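Local coordinates for protein Phospholipase/Carboxylesterase (Dyadobacter fermentans, PDB 4H0C) that probably hydrolyses carboxylic esters, perhaps including palmitoyl thioesters on proteins, as an alpha/beta hydrolase of the phospholipase/carboxylesterase family, at residues Y117-A122 and E178-A183; V154-G159 and S168-S173; D79-L84 and A111-E116; I129-G134 and Q202-T207. One frame throughout, in Å; residues are numbered along the deposited sequence.

Contact 1: Y117-A122 and E178-A183; sequences YTTRNA and EDMNAA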
loop_
_atom_site.group_PDB
_atom_site.type_symbol
_atom_site.label_atom_id
_atom_site.label_comp_id
_atom_site.label_asym_id
_atom_site.label_seq_id
_atom_site.Cartn_x
_atom_site.Cartn_y
_atom_site.Cartn_z
ATOM N N TYR A 117 -5.840 3.645 0.201
ATOM C CA TYR A 117 -5.697 4.554 1.329
ATOM C C TYR A 117 -5.031 5.872 0.945
ATOM O O TYR A 117 -5.513 6.959 1.289
ATOM C CB TYR A 117 -4.929 3.924 2.514
ATOM C CG TYR A 117 -4.695 4.962 3.585
ATOM C CD1 TYR A 117 -5.697 5.253 4.507
ATOM C CD2 TYR A 117 -3.521 5.739 3.616
ATOM C CE1 TYR A 117 -5.518 6.243 5.470
ATOM C CE2 TYR A 117 -3.339 6.725 4.577
ATOM C CZ TYR A 117 -4.341 6.982 5.489
ATOM O OH TYR A 117 -4.190 7.960 6.440
ATOM N N THR A 118 -3.911 5.768 0.247
ATOM C CA THR A 118 -3.137 6.967 -0.049
ATOM C C THR A 118 -3.870 7.883 -1.033
ATOM O O THR A 118 -3.694 9.067 -0.970
ATOM C CB THR A 118 -1.712 6.670 -0.522
ATOM O OG1 THR A 118 -1.773 5.785 -1.633
ATOM C CG2 THR A 118 -0.904 6.007 0.607
ATOM N N THR A 119 -4.674 7.313 -1.932
ATOM C CA THR A 119 -5.394 8.080 -2.951
ATOM C C THR A 119 -6.681 8.715 -2.371
ATOM O O THR A 119 -7.111 9.809 -2.789
ATOM C CB THR A 119 -5.608 7.212 -4.200
ATOM O OG1 THR A 119 -4.334 6.654 -4.573
ATOM C CG2 THR A 119 -6.112 8.050 -5.390
ATOM N N ARG A 120 -7.265 8.076 -1.360
ATOM C CA ARG A 120 -8.361 8.739 -0.619
ATOM C C ARG A 120 -7.845 9.863 0.264
ATOM O O ARG A 120 -8.628 10.727 0.691
ATOM C CB ARG A 120 -9.108 7.708 0.239
ATOM C CG ARG A 120 -9.969 6.757 -0.585
ATOM C CD ARG A 120 -10.833 5.922 0.332
ATOM N NE ARG A 120 -11.563 4.899 -0.406
ATOM C CZ ARG A 120 -12.755 4.424 -0.052
ATOM N NH1 ARG A 120 -13.392 4.932 1.006
ATOM N NH2 ARG A 120 -13.319 3.474 -0.774
ATOM N N ASN A 121 -6.538 9.837 0.555
ATOM C CA ASN A 121 -5.919 10.743 1.524
ATOM C C ASN A 121 -4.633 11.309 0.969
ATOM O O ASN A 121 -3.585 11.196 1.598
ATOM C CB ASN A 121 -5.643 9.992 2.836
ATOM C CG ASN A 121 -6.918 9.481 3.476
ATOM O OD1 ASN A 121 -7.660 10.252 4.097
ATOM N ND2 ASN A 121 -7.193 8.191 3.324
ATOM N N ALA A 122 -4.701 11.837 -0.254
ATOM C CA ALA A 122 -3.480 12.235 -0.981
ATOM C C ALA A 122 -2.894 13.489 -0.368
ATOM O O ALA A 122 -3.610 14.431 -0.086
ATOM C CB ALA A 122 -3.749 12.421 -2.467
ATOM N N GLU A 178 -1.586 10.033 -11.514
ATOM C CA GLU A 178 -0.949 11.143 -12.253
ATOM C C GLU A 178 -1.802 12.410 -12.233
ATOM O O GLU A 178 -1.288 13.503 -11.978
ATOM C CB GLU A 178 -0.596 10.721 -13.673
ATOM C CG GLU A 178 0.607 9.774 -13.701
ATOM C CD GLU A 178 1.067 9.406 -15.098
ATOM O OE1 GLU A 178 0.236 9.396 -16.027
ATOM O OE2 GLU A 178 2.281 9.120 -15.261
ATOM N N ASP A 179 -3.109 12.251 -12.416
ATOM C CA ASP A 179 -4.046 13.381 -12.279
ATOM C C ASP A 179 -3.993 14.064 -10.916
ATOM O O ASP A 179 -4.191 15.281 -10.812
ATOM C CB ASP A 179 -5.475 12.953 -12.641
ATOM C CG ASP A 179 -5.692 12.878 -14.149
ATOM O OD1 ASP A 179 -4.832 13.382 -14.929
ATOM O OD2 ASP A 179 -6.724 12.308 -14.557
HETATM N N MSE A 180 -3.687 13.287 -9.877
HETATM C CA MSE A 180 -3.585 13.820 -8.524
HETATM C C MSE A 180 -2.167 14.217 -8.162
HETATM O O MSE A 180 -1.852 14.440 -6.989
HETATM C CB MSE A 180 -4.176 12.832 -7.541
HETATM C CG MSE A 180 -5.659 12.611 -7.816
HETATM SE SE MSE A 180 -6.310 11.335 -6.606
HETATM C CE MSE A 180 -6.204 12.455 -4.985
ATOM N N ASN A 181 -1.320 14.332 -9.191
ATOM C CA ASN A 181 0.011 14.926 -9.050
ATOM C C ASN A 181 1.028 14.041 -8.330
ATOM O O ASN A 181 2.006 14.547 -7.786
ATOM C CB ASN A 181 -0.040 16.343 -8.421
ATOM C CG ASN A 181 1.250 17.151 -8.649
ATOM O OD1 ASN A 181 1.960 16.981 -9.668
ATOM N ND2 ASN A 181 1.549 18.040 -7.712
ATOM N N ALA A 182 0.837 12.725 -8.353
ATOM C CA ALA A 182 1.929 11.831 -7.966
ATOM C C ALA A 182 3.009 11.849 -9.055
ATOM O O ALA A 182 2.714 12.128 -10.231
ATOM C CB ALA A 182 1.402 10.418 -7.755
ATOM N N ALA A 183 4.248 11.542 -8.670
ATOM C CA ALA A 183 5.332 11.257 -9.652
ATOM C C ALA A 183 5.376 9.734 -9.850
ATOM O O ALA A 183 5.983 9.014 -9.060
ATOM C CB ALA A 183 6.676 11.821 -9.159
#
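A small apolar contact joins the C-terminal ends of two neighbouring helices, 109-120 and 167-179: the selenomethionine Met180 reaches across to Thr119 and Ala122. Its selenium lies 3.5 Å from Thr119 CG2, the two side chains crossing at a slant, while the terminal methyl CE meets Ala122 CB, also at 3.5 Å. The selenomethionine side chain is extended through chi2 (178°) and bends at chi3 (70°), which carries CE past the selenium contact to the alanine. CE also passes 3.6 Å from the backbone O of Thr119.

Thr119 suits this place because its two branches divide the work. The methyl is anti to the backbone N and faces Met180, whereas OG1 is hydrogen-bonded back to Leu115 O inside its own helix. Helix 167-179 closes in a Schellman motif, with Asn181 as the C-prime residue at positive phi (74°): Asn181 N bonds to Glu178 O at 2.9 Å, and Ala182 N to Leu177 O. Met180 therefore projects from the turn that ends the helix. Backbone hydrogen bonds place both partners, Met180 with Phe149 and Ala122 with Lys146. The Phe149 side chain also touches Ala122.

Contact 2: V154-G159 and S168-S173; sequences VFISTG and SRVQES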
loop_
_atom_site.group_PDB
_atom_site.type_symbol
_atom_site.label_atom_id
_atom_site.label_comp_id
_atom_site.label_asym_id
_atom_site.label_seq_id
_atom_site.Cartn_x
_atom_site.Cartn_y
_atom_site.Cartn_z
ATOM N N VAL A 154 5.766 7.409 -6.605
ATOM C CA VAL A 154 4.949 6.207 -6.485
ATOM C C VAL A 154 5.479 5.174 -7.465
ATOM O O VAL A 154 5.719 5.489 -8.628
ATOM C CB VAL A 154 3.451 6.475 -6.811
ATOM C CG1 VAL A 154 2.618 5.201 -6.723
ATOM C CG2 VAL A 154 2.870 7.554 -5.903
ATOM N N PHE A 155 5.692 3.952 -6.980
ATOM C CA PHE A 155 6.035 2.811 -7.835
ATOM C C PHE A 155 4.862 1.854 -7.850
ATOM O O PHE A 155 4.381 1.441 -6.807
ATOM C CB PHE A 155 7.276 2.091 -7.324
ATOM C CG PHE A 155 7.635 0.864 -8.125
ATOM C CD1 PHE A 155 8.330 0.988 -9.340
ATOM C CD2 PHE A 155 7.244 -0.414 -7.706
ATOM C CE1 PHE A 155 8.653 -0.143 -10.101
ATOM C CE2 PHE A 155 7.578 -1.544 -8.461
ATOM C CZ PHE A 155 8.276 -1.405 -9.659
ATOM N N ILE A 156 4.384 1.528 -9.042
ATOM C CA ILE A 156 3.289 0.584 -9.195
ATOM C C ILE A 156 3.682 -0.449 -10.243
ATOM O O ILE A 156 4.118 -0.117 -11.341
ATOM C CB ILE A 156 1.933 1.288 -9.510
ATOM C CG1 ILE A 156 0.767 0.288 -9.567
ATOM C CG2 ILE A 156 2.014 2.123 -10.781
ATOM C CD1 ILE A 156 -0.606 0.954 -9.672
ATOM N N SER A 157 3.555 -1.715 -9.878
ATOM C CA SER A 157 3.897 -2.786 -10.809
ATOM C C SER A 157 2.820 -3.840 -10.872
ATOM O O SER A 157 1.955 -3.918 -10.009
ATOM C CB SER A 157 5.189 -3.446 -10.372
ATOM O OG SER A 157 5.015 -4.004 -9.089
ATOM N N THR A 158 2.879 -4.633 -11.928
ATOM C CA THR A 158 2.139 -5.878 -12.022
ATOM C C THR A 158 2.802 -6.775 -13.061
ATOM O O THR A 158 3.729 -6.353 -13.782
ATOM C CB THR A 158 0.628 -5.666 -12.322
ATOM O OG1 THR A 158 -0.080 -6.906 -12.128
ATOM C CG2 THR A 158 0.394 -5.124 -13.745
ATOM N N GLY A 159 2.336 -8.007 -13.140
ATOM C CA GLY A 159 2.784 -8.884 -14.203
ATOM C C GLY A 159 1.746 -8.889 -15.317
ATOM O O GLY A 159 0.614 -8.395 -15.153
ATOM N N SER A 168 -5.179 -3.498 -17.244
ATOM C CA SER A 168 -6.111 -2.376 -17.412
ATOM C C SER A 168 -6.341 -1.584 -16.123
ATOM O O SER A 168 -6.405 -0.368 -16.166
ATOM C CB SER A 168 -7.455 -2.840 -17.987
ATOM O OG SER A 168 -8.106 -3.735 -17.102
ATOM N N ARG A 169 -6.477 -2.270 -14.989
ATOM C CA ARG A 169 -6.697 -1.579 -13.704
ATOM C C ARG A 169 -5.437 -0.879 -13.190
ATOM O O ARG A 169 -5.517 0.200 -12.617
ATOM C CB ARG A 169 -7.299 -2.517 -12.639
ATOM C CG ARG A 169 -7.511 -1.893 -11.249
ATOM C CD ARG A 169 -8.288 -0.569 -11.249
ATOM N NE ARG A 169 -9.668 -0.731 -11.729
ATOM C CZ ARG A 169 -10.715 -1.086 -10.987
ATOM N NH1 ARG A 169 -10.587 -1.292 -9.671
ATOM N NH2 ARG A 169 -11.919 -1.211 -11.569
ATOM N N VAL A 170 -4.267 -1.460 -13.425
ATOM C CA VAL A 170 -3.025 -0.752 -13.094
ATOM C C VAL A 170 -2.917 0.550 -13.919
ATOM O O VAL A 170 -2.610 1.621 -13.363
ATOM C CB VAL A 170 -1.786 -1.663 -13.278
ATOM C CG1 VAL A 170 -0.484 -0.867 -13.190
ATOM C CG2 VAL A 170 -1.809 -2.756 -12.223
ATOM N N GLN A 171 -3.208 0.464 -15.224
ATOM C CA GLN A 171 -3.229 1.660 -16.118
ATOM C C GLN A 171 -4.196 2.735 -15.610
ATOM O O GLN A 171 -3.828 3.922 -15.506
ATOM C CB GLN A 171 -3.535 1.262 -17.571
ATOM C CG GLN A 171 -2.433 0.419 -18.184
ATOM C CD GLN A 171 -2.780 -0.228 -19.525
ATOM O OE1 GLN A 171 -3.934 -0.600 -19.810
ATOM N NE2 GLN A 171 -1.761 -0.394 -20.351
ATOM N N GLU A 172 -5.405 2.315 -15.248
ATOM C CA GLU A 172 -6.423 3.225 -14.702
ATOM C C GLU A 172 -5.928 3.888 -13.441
ATOM O O GLU A 172 -6.149 5.094 -13.247
ATOM C CB GLU A 172 -7.738 2.499 -14.391
ATOM C CG GLU A 172 -8.438 1.950 -15.604
ATOM C CD GLU A 172 -9.642 1.081 -15.273
ATOM O OE1 GLU A 172 -9.547 0.161 -14.423
ATOM O OE2 GLU A 172 -10.700 1.312 -15.887
ATOM N N SER A 173 -5.282 3.090 -12.579
ATOM C CA SER A 173 -4.732 3.577 -11.303
ATOM C C SER A 173 -3.650 4.612 -11.559
ATOM O O SER A 173 -3.621 5.673 -10.909
ATOM C CB SER A 173 -4.200 2.409 -10.435
ATOM O OG SER A 173 -5.253 1.504 -10.131
#
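Val170 packs its two methyl groups against two residues of strand 153-160, with no hydrogen bond between the segments. CG1 meets Ile156 CD1 at 4.0 Å and CG2 meets Thr158 CG2 at 3.6 Å; Val170 lies alongside each strand residue, running the opposite way. Ile156 is stretched out, with chi1 -176° and chi2 172°, and this brings CD1 as far as Ser173 CB, 4.0 Å away. Beta-branched residues suit the strand and give broad apolar flanks to the helix, antiparallel to it (168°) with the segment axes 9.2 Å apart, in the beta-alpha-beta unit 153-160, 167-179, 183-190. Thr158 also touches residues of the probable catalytic triad. Shortening Val170 to an alanine is likely to strip Ile156 CD1 and Thr158 CG2 of their partners, parting strand from helix.

Polar bonds lie beside this, inside the helix and to the loop at Leu135 and Gly137. Ser173 OG (2.8 Å) and N both donate to Arg169 O from opposite faces of its plane; OG is also bonded to Leu135 N, and Arg169 NE makes a nearly in-plane salt bridge to Glu172 OE1. The buried serine hydroxyl is thus satisfied, and the interface relies on apolar fit.

Contact 3: D79-L84 and A111-E116; sequences DSALAL and ACLTLE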
loop_
_atom_site.group_PDB
_atom_site.type_symbol
_atom_site.label_atom_id
_atom_site.label_comp_id
_atom_site.label_asym_id
_atom_site.label_seq_id
_atom_site.Cartn_x
_atom_site.Cartn_y
_atom_site.Cartn_z
ATOM N N ASP A 79 -13.618 -0.544 4.772
ATOM C CA ASP A 79 -13.631 0.687 5.557
ATOM C C ASP A 79 -12.865 0.475 6.843
ATOM O O ASP A 79 -12.116 1.356 7.273
ATOM C CB ASP A 79 -15.054 1.134 5.873
ATOM C CG ASP A 79 -15.701 1.872 4.727
ATOM O OD1 ASP A 79 -14.970 2.308 3.799
ATOM O OD2 ASP A 79 -16.952 2.027 4.763
ATOM N N SER A 80 -13.038 -0.704 7.448
ATOM C CA SER A 80 -12.309 -1.025 8.674
ATOM C C SER A 80 -10.804 -1.082 8.407
ATOM O O SER A 80 -10.002 -0.606 9.222
ATOM C CB SER A 80 -12.794 -2.346 9.272
ATOM O OG SER A 80 -12.304 -2.468 10.597
ATOM N N ALA A 81 -10.425 -1.684 7.283
ATOM C CA ALA A 81 -8.996 -1.740 6.888
ATOM C C ALA A 81 -8.434 -0.318 6.699
ATOM O O ALA A 81 -7.341 0.013 7.220
ATOM C CB ALA A 81 -8.820 -2.600 5.638
ATOM N N LEU A 82 -9.188 0.538 6.000
ATOM C CA LEU A 82 -8.750 1.926 5.749
ATOM C C LEU A 82 -8.625 2.686 7.061
ATOM O O LEU A 82 -7.677 3.451 7.250
ATOM C CB LEU A 82 -9.719 2.654 4.801
ATOM C CG LEU A 82 -9.738 2.094 3.366
ATOM C CD1 LEU A 82 -10.977 2.581 2.615
ATOM C CD2 LEU A 82 -8.462 2.494 2.627
ATOM N N ALA A 83 -9.578 2.462 7.972
ATOM C CA ALA A 83 -9.508 3.077 9.303
ATOM C C ALA A 83 -8.226 2.713 10.054
ATOM O O ALA A 83 -7.593 3.579 10.680
ATOM C CB ALA A 83 -10.737 2.723 10.142
ATOM N N LEU A 84 -7.843 1.449 9.995
ATOM C CA LEU A 84 -6.648 0.979 10.712
ATOM C C LEU A 84 -5.372 1.602 10.127
ATOM O O LEU A 84 -4.474 2.030 10.876
ATOM C CB LEU A 84 -6.594 -0.564 10.713
ATOM C CG LEU A 84 -5.383 -1.229 11.429
ATOM C CD1 LEU A 84 -5.213 -0.778 12.871
ATOM C CD2 LEU A 84 -5.446 -2.746 11.372
ATOM N N ALA A 111 -0.994 -4.055 -1.504
ATOM C CA ALA A 111 -0.697 -2.972 -2.482
ATOM C C ALA A 111 -1.996 -2.252 -2.864
ATOM O O ALA A 111 -2.021 -1.038 -2.967
ATOM C CB ALA A 111 -0.017 -3.539 -3.719
ATOM N N CYS A 112 -3.076 -3.013 -3.060
ATOM C CA CYS A 112 -4.372 -2.411 -3.353
ATOM C C CYS A 112 -4.819 -1.511 -2.203
ATOM O O CYS A 112 -5.279 -0.394 -2.427
ATOM C CB CYS A 112 -5.422 -3.496 -3.588
ATOM S SG CYS A 112 -5.019 -4.525 -5.002
ATOM N N LEU A 113 -4.700 -2.014 -0.979
ATOM C CA LEU A 113 -5.046 -1.229 0.200
ATOM C C LEU A 113 -4.156 0.023 0.318
ATOM O O LEU A 113 -4.644 1.116 0.673
ATOM C CB LEU A 113 -4.948 -2.079 1.458
ATOM C CG LEU A 113 -5.361 -1.361 2.753
ATOM C CD1 LEU A 113 -6.790 -0.806 2.720
ATOM C CD2 LEU A 113 -5.173 -2.315 3.936
ATOM N N THR A 114 -2.867 -0.138 0.008
ATOM C CA THR A 114 -1.924 0.972 0.022
ATOM C C THR A 114 -2.399 2.074 -0.931
ATOM O O THR A 114 -2.435 3.247 -0.554
ATOM C CB THR A 114 -0.502 0.528 -0.392
ATOM O OG1 THR A 114 0.066 -0.302 0.625
ATOM C CG2 THR A 114 0.398 1.750 -0.655
ATOM N N LEU A 115 -2.719 1.693 -2.171
ATOM C CA LEU A 115 -3.129 2.667 -3.195
ATOM C C LEU A 115 -4.461 3.304 -2.808
ATOM O O LEU A 115 -4.629 4.512 -2.934
ATOM C CB LEU A 115 -3.255 2.000 -4.554
ATOM C CG LEU A 115 -1.896 1.627 -5.162
ATOM C CD1 LEU A 115 -2.165 0.807 -6.406
ATOM C CD2 LEU A 115 -1.050 2.869 -5.507
ATOM N N GLU A 116 -5.395 2.493 -2.307
ATOM C CA GLU A 116 -6.724 2.995 -1.974
ATOM C C GLU A 116 -6.637 3.977 -0.814
ATOM O O GLU A 116 -7.243 5.052 -0.854
ATOM C CB GLU A 116 -7.684 1.841 -1.650
ATOM C CG GLU A 116 -9.160 2.236 -1.517
ATOM C CD GLU A 116 -9.785 2.824 -2.784
ATOM O OE1 GLU A 116 -9.299 2.533 -3.915
ATOM O OE2 GLU A 116 -10.798 3.560 -2.634
#
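Where helices 77-94 and 109-120 cross, Leu82 and Leu113 lie side by side, pointing in opposite senses. The closest pair is Leu82 CD2 and Leu113 CD1, 3.7 Å apart. The bonds leaving the two backbones do not aim straight across the interface; the branched ends do the reaching. In Leu113, CG is anti to the backbone N (chi1 -177°), which swings both methyls to the neighbouring helix, where CD1 and CD2 each lie 4.0 Å from Ala81 CB. Ala81 CB sits at the open end of the fork, where a single methyl is small enough to meet both prongs. Leu82 CD2 goes on to meet Glu116 CG at 4.2 Å, so the glutamate lends its aliphatic part while its carboxylate is held by Arg120 (salt bridge), Tyr145 OH and Ile136 N.

The segment axes come within 10.4 Å at a crossing angle of -71°, so steep that few residues touch. Helix 109-120 follows the probable nucleophile elbow of the alpha/beta-hydrolase fold, and Leu113 touches residues of it. With no polar bond between the segments, the contact depends on the shape of the leucine ends; the carboxylate of Glu116, probably charged, finds its partners outside the two segments.

Contact 4: I129-G134 and Q202-T207; sequences IAFTGG and QLVNNT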
loop_
_atom_site.group_PDB
_atom_site.type_symbol
_atom_site.label_atom_id
_atom_site.label_comp_id
_atom_site.label_asym_id
_atom_site.label_seq_id
_atom_site.Cartn_x
_atom_site.Cartn_y
_atom_site.Cartn_z
ATOM N N ILE A 129 4.960 2.487 -2.449
ATOM C CA ILE A 129 5.381 1.314 -3.218
ATOM C C ILE A 129 4.243 0.305 -3.269
ATOM O O ILE A 129 3.829 -0.248 -2.234
ATOM C CB ILE A 129 6.615 0.676 -2.560
ATOM C CG1 ILE A 129 7.762 1.692 -2.443
ATOM C CG2 ILE A 129 7.031 -0.552 -3.346
ATOM C CD1 ILE A 129 8.705 1.358 -1.298
ATOM N N ALA A 130 3.704 0.082 -4.465
ATOM C CA ALA A 130 2.580 -0.828 -4.655
ATOM C C ALA A 130 2.986 -1.982 -5.551
ATOM O O ALA A 130 2.870 -1.914 -6.794
ATOM C CB ALA A 130 1.379 -0.083 -5.226
ATOM N N PHE A 131 3.515 -3.041 -4.929
ATOM C CA PHE A 131 3.914 -4.245 -5.672
ATOM C C PHE A 131 2.668 -5.038 -6.040
ATOM O O PHE A 131 2.048 -5.664 -5.177
ATOM C CB PHE A 131 4.832 -5.162 -4.843
ATOM C CG PHE A 131 6.174 -4.568 -4.485
ATOM C CD1 PHE A 131 7.088 -4.190 -5.469
ATOM C CD2 PHE A 131 6.551 -4.446 -3.136
ATOM C CE1 PHE A 131 8.338 -3.682 -5.118
ATOM C CE2 PHE A 131 7.795 -3.953 -2.782
ATOM C CZ PHE A 131 8.696 -3.557 -3.776
ATOM N N THR A 132 2.334 -5.035 -7.330
ATOM C CA THR A 132 1.189 -5.793 -7.881
ATOM C C THR A 132 -0.145 -5.439 -7.226
ATOM O O THR A 132 -0.767 -6.252 -6.510
ATOM C CB THR A 132 1.444 -7.302 -7.868
ATOM O OG1 THR A 132 2.757 -7.544 -8.399
ATOM C CG2 THR A 132 0.386 -8.065 -8.753
ATOM N N GLY A 133 -0.585 -4.215 -7.466
ATOM C CA GLY A 133 -1.862 -3.774 -6.943
ATOM C C GLY A 133 -2.475 -2.674 -7.789
ATOM O O GLY A 133 -1.823 -2.096 -8.668
ATOM N N GLY A 134 -3.736 -2.389 -7.501
ATOM C CA GLY A 134 -4.480 -1.319 -8.150
ATOM C C GLY A 134 -5.517 -0.728 -7.207
ATOM O O GLY A 134 -5.795 -1.270 -6.126
ATOM N N GLN A 202 15.302 -3.917 -6.566
ATOM C CA GLN A 202 16.424 -3.035 -6.919
ATOM C C GLN A 202 15.905 -1.692 -7.401
ATOM O O GLN A 202 16.470 -0.640 -7.070
ATOM C CB GLN A 202 17.267 -3.591 -8.066
ATOM C CG GLN A 202 17.936 -4.935 -7.871
ATOM C CD GLN A 202 18.834 -5.280 -9.057
ATOM O OE1 GLN A 202 18.572 -6.234 -9.801
ATOM N NE2 GLN A 202 19.893 -4.483 -9.253
ATOM N N LEU A 203 14.867 -1.739 -8.238
ATOM C CA LEU A 203 14.333 -0.521 -8.817
ATOM C C LEU A 203 13.773 0.384 -7.736
ATOM O O LEU A 203 14.022 1.596 -7.751
ATOM C CB LEU A 203 13.293 -0.816 -9.894
ATOM C CG LEU A 203 12.811 0.403 -10.681
ATOM C CD1 LEU A 203 13.966 1.261 -11.198
ATOM C CD2 LEU A 203 11.916 -0.099 -11.808
ATOM N N VAL A 204 13.045 -0.203 -6.789
ATOM C CA VAL A 204 12.493 0.582 -5.686
ATOM C C VAL A 204 13.637 1.168 -4.842
ATOM O O VAL A 204 13.585 2.332 -4.414
ATOM C CB VAL A 204 11.493 -0.242 -4.849
ATOM C CG1 VAL A 204 11.218 0.436 -3.522
ATOM C CG2 VAL A 204 10.190 -0.397 -5.635
ATOM N N ASN A 205 14.676 0.374 -4.610
ATOM C CA ASN A 205 15.801 0.855 -3.788
ATOM C C ASN A 205 16.557 2.015 -4.411
ATOM O O ASN A 205 17.060 2.873 -3.693
ATOM C CB ASN A 205 16.770 -0.291 -3.480
ATOM C CG ASN A 205 16.220 -1.262 -2.457
ATOM O OD1 ASN A 205 15.264 -0.959 -1.729
ATOM N ND2 ASN A 205 16.831 -2.435 -2.385
ATOM N N ASN A 206 16.615 2.036 -5.744
ATOM C CA ASN A 206 17.334 3.075 -6.494
ATOM C C ASN A 206 16.491 4.295 -6.850
ATOM O O ASN A 206 17.009 5.270 -7.404
ATOM C CB ASN A 206 17.950 2.489 -7.763
ATOM C CG ASN A 206 19.030 1.478 -7.464
ATOM O OD1 ASN A 206 19.881 1.682 -6.596
ATOM N ND2 ASN A 206 19.007 0.380 -8.192
ATOM N N THR A 207 15.201 4.243 -6.515
ATOM C CA THR A 207 14.276 5.328 -6.836
ATOM C C THR A 207 13.545 5.797 -5.585
ATOM O O THR A 207 14.004 6.724 -4.904
ATOM C CB THR A 207 13.295 4.940 -7.975
ATOM O OG1 THR A 207 12.515 3.789 -7.600
ATOM C CG2 THR A 207 14.074 4.633 -9.277
#
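Val204, on helix 198-206, points its side chain at strand 127-131 and meets Ile129 and Phe131. From CB the two methyls part. CG1, anti to the backbone N (chi1 165°), runs tip to tip into Ile129: it lies 3.5 Å from CD1, tighter than usual for two carbons, and 3.8 Å from Ile129 CG1. CG2 takes the other side, 3.8 Å from Phe131 CE1 and 3.9 Å from Ile129 CG2, approaching the ring obliquely. Ile129 CG2 itself covers one face of that ring towards its rim, so the isoleucine and the phenylalanine form a joint surface for the valine. A short branched residue suits the position, since each methyl has its own set of partners. Were a glycine to stand here, Ile129 CD1 and Phe131 CE1 would probably lose their cover, and helix and sheet would no longer fill the space between them.

Phe155 of the adjacent strand and Leu209 also touch Val204, and Phe131 packs on Ile201 and Glu200 of the same helix. Between these two segments the join is apolar, with no hydrogen bond; the helix has polar ties to the sheet elsewhere, such as Glu200 to Ser157 OG.

In the fold
The four contacts pack helices against one another and the central sheet. Contacts 2 and 4 meet through neighbouring strands, 153-160 and 127-131: Phe155 O and Ala130 N are 2.8 Å apart, probably hydrogen-bonded. Contacts 1 and 3 share helix 109-120, with Tyr117 CA 3.7 Å from Leu82 CD2; contacts 1 and 2 share helix 167-179. Ile156 CD1 bridges contact 2 to contact 3, lying 3.6 Å from Leu115 CD1. A probable catalytic triad, Ser108, His194 and Asp162, lies close by: Thr158 of contact 2 touches its residues, and Phe131 of contact 4 lies near. The sodium ion at Ile208 and Lys210 is about 9 Å from the Ile129 side chain.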